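Local coordinates for virulence protein vsdE (Salmonella enterica, PDB 5LQ7) that is a virulence effector that acts as a cysteine hydrolase of the papain-like (CA) clan and suppresses host immune responses, at residues Ser17-Lys22 with Arg34-Leu39. The protein carries 5 engineered substitutions. Residues are numbered along the deposited sequence; the frame is centred on the assembly and turned at random.
Sequences SRINSK and RIKDAL
I19 and K36 meet where the last turn of helix 12-19 comes up against the C-terminal part of helix 29-38, their CA atoms 6.4 Å apart. In the conformer described here, one of two modelled for I19, I19 CG2, anti to the backbone N, rests on the aliphatic root of K36, with K36 CB at 3.5 Å and CG and CD scarcely farther. The other branch, carried by CG1, extends I19 CD1 to L39 CD2 at 3.8 Å, while CG2 of I35 borders it more loosely. The K36 chain leaves anti to its own N (chi1 -178°) and stays extended to the end, which carries it past I19 to N20. There K36 NZ donates a hydrogen bond of 3.0 Å to N20 OD1, with a C=O...NZ angle of 160°. ND2 of that amide binds the carbonyl of I16 one turn back, so each end has a partner, which should restrain its rotation. S21 N and OG both hydrogen-bond to R18 O, from the same face of its carbonyl plane. The contact thus joins two N-terminal helices, both resting on helix 108-116: I19 touches I114, I35 reaches I110 and V111, and L39, opening strand 39-41, meets I115 and also C82 of helix 76-89.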
loop_
_atom_site.group_PDB
_atom_site.type_symbol
_atom_site.label_atom_id
_atom_site.label_comp_id
_atom_site.label_asym_id
_atom_site.label_seq_id
_atom_site.Cartn_x
_atom_site.Cartn_y
_atom_site.Cartn_z
ATOM N N SER A 17 -18.049 -8.770 -4.692
ATOM C CA SER A 17 -18.375 -10.081 -5.197
ATOM C C SER A 17 -17.321 -11.112 -4.743
ATOM O O SER A 17 -17.640 -12.190 -4.282
ATOM C CB SER A 17 -18.632 -10.088 -6.674
ATOM O OG SER A 17 -17.562 -9.731 -7.454
ATOM N N ARG A 18 -16.044 -10.743 -4.846
ATOM C CA ARG A 18 -15.002 -11.675 -4.425
ATOM C C ARG A 18 -15.004 -11.965 -2.928
ATOM O O ARG A 18 -14.885 -13.102 -2.520
ATOM C CB ARG A 18 -13.622 -11.139 -4.896
ATOM C CG ARG A 18 -13.436 -11.231 -6.371
ATOM C CD ARG A 18 -11.996 -10.849 -6.784
ATOM N NE ARG A 18 -11.736 -9.418 -6.593
ATOM C CZ ARG A 18 -11.842 -8.481 -7.525
ATOM N NH1 ARG A 18 -12.242 -8.793 -8.756
ATOM N NH2 ARG A 18 -11.548 -7.213 -7.242
ATOM N N ILE A 19 -15.119 -10.922 -2.092
ATOM C CA ILE A 19 -15.156 -11.069 -0.634
ATOM C C ILE A 19 -16.255 -12.003 -0.156
ATOM O O ILE A 19 -16.095 -12.742 0.819
ATOM C CB ILE A 19 -15.364 -9.697 0.046
ATOM C CG1 ILE A 19 -14.074 -8.932 0.045
ATOM C CG2 ILE A 19 -15.828 -9.852 1.521
ATOM C CD1 ILE A 19 -14.074 -7.648 0.853
ATOM N N ASN A 20 -17.411 -11.929 -0.842
ATOM C CA ASN A 20 -18.544 -12.711 -0.431
ATOM C C ASN A 20 -18.707 -14.067 -1.118
ATOM O O ASN A 20 -19.650 -14.784 -0.868
ATOM C CB ASN A 20 -19.815 -11.868 -0.634
ATOM C CG ASN A 20 -19.915 -10.774 0.367
ATOM O OD1 ASN A 20 -20.096 -11.054 1.528
ATOM N ND2 ASN A 20 -19.803 -9.540 -0.066
ATOM N N SER A 21 -17.753 -14.464 -1.974
ATOM C CA SER A 21 -17.984 -15.615 -2.807
ATOM C C SER A 21 -17.808 -16.904 -2.026
ATOM O O SER A 21 -17.138 -16.935 -1.017
ATOM C CB SER A 21 -17.093 -15.589 -4.015
ATOM O OG SER A 21 -15.781 -15.749 -3.627
ATOM N N LYS A 22 -18.410 -17.966 -2.545
ATOM C CA LYS A 22 -18.336 -19.251 -1.892
ATOM C C LYS A 22 -17.124 -20.015 -2.350
ATOM O O LYS A 22 -16.737 -20.980 -1.696
ATOM C CB LYS A 22 -19.598 -20.085 -2.196
ATOM C CG LYS A 22 -20.902 -19.429 -1.733
ATOM C CD LYS A 22 -20.859 -19.084 -0.254
ATOM C CE LYS A 22 -22.216 -18.612 0.278
ATOM N NZ LYS A 22 -22.276 -17.131 0.514
ATOM N N ARG A 34 -11.437 -11.561 7.803
ATOM C CA ARG A 34 -10.716 -10.463 8.420
ATOM C C ARG A 34 -10.698 -9.244 7.506
ATOM O O ARG A 34 -10.898 -8.094 7.947
ATOM C CB ARG A 34 -9.298 -10.869 8.827
ATOM C CG ARG A 34 -9.271 -11.646 10.134
ATOM C CD ARG A 34 -7.848 -11.718 10.753
ATOM N NE ARG A 34 -7.048 -12.726 10.080
ATOM C CZ ARG A 34 -6.961 -14.007 10.417
ATOM N NH1 ARG A 34 -7.595 -14.475 11.493
ATOM N NH2 ARG A 34 -6.210 -14.817 9.673
ATOM N N ILE A 35 -10.445 -9.475 6.227
ATOM C CA ILE A 35 -10.511 -8.374 5.271
ATOM C C ILE A 35 -11.911 -7.763 5.187
ATOM O O ILE A 35 -12.080 -6.548 5.212
ATOM C CB ILE A 35 -10.003 -8.815 3.866
ATOM C CG1 ILE A 35 -8.548 -9.264 3.950
ATOM C CG2 ILE A 35 -10.178 -7.724 2.856
ATOM C CD1 ILE A 35 -8.079 -10.043 2.741
ATOM N N LYS A 36 -12.930 -8.603 5.103
ATOM C CA LYS A 36 -14.296 -8.163 5.041
ATOM C C LYS A 36 -14.658 -7.271 6.222
ATOM O O LYS A 36 -15.297 -6.264 6.060
ATOM C CB LYS A 36 -15.248 -9.367 4.980
ATOM C CG LYS A 36 -16.711 -8.959 4.862
ATOM C CD LYS A 36 -17.611 -10.162 4.674
ATOM C CE LYS A 36 -19.062 -9.723 4.641
ATOM N NZ LYS A 36 -20.029 -10.871 4.555
ATOM N N ASP A 37 -14.254 -7.672 7.401
ATOM C CA ASP A 37 -14.587 -6.932 8.614
ATOM C C ASP A 37 -13.855 -5.590 8.676
ATOM O O ASP A 37 -14.395 -4.583 9.161
ATOM C CB ASP A 37 -14.226 -7.791 9.817
ATOM C CG ASP A 37 -15.178 -8.989 9.980
ATOM O OD1 ASP A 37 -16.325 -8.953 9.455
ATOM O OD2 ASP A 37 -14.746 -9.963 10.612
ATOM N N ALA A 38 -12.635 -5.574 8.180
ATOM C CA ALA A 38 -11.840 -4.364 8.156
ATOM C C ALA A 38 -12.235 -3.344 7.100
ATOM O O ALA A 38 -12.149 -2.129 7.308
ATOM C CB ALA A 38 -10.380 -4.697 8.016
ATOM N N LEU A 39 -12.659 -3.815 5.949
ATOM C CA LEU A 39 -12.711 -2.970 4.784
ATOM C C LEU A 39 -13.989 -2.178 4.693
ATOM O O LEU A 39 -15.059 -2.750 4.867
ATOM C CB LEU A 39 -12.544 -3.860 3.547
ATOM C CG LEU A 39 -12.353 -3.194 2.199
ATOM C CD1 LEU A 39 -11.000 -2.541 2.165
ATOM C CD2 LEU A 39 -12.426 -4.213 1.101
#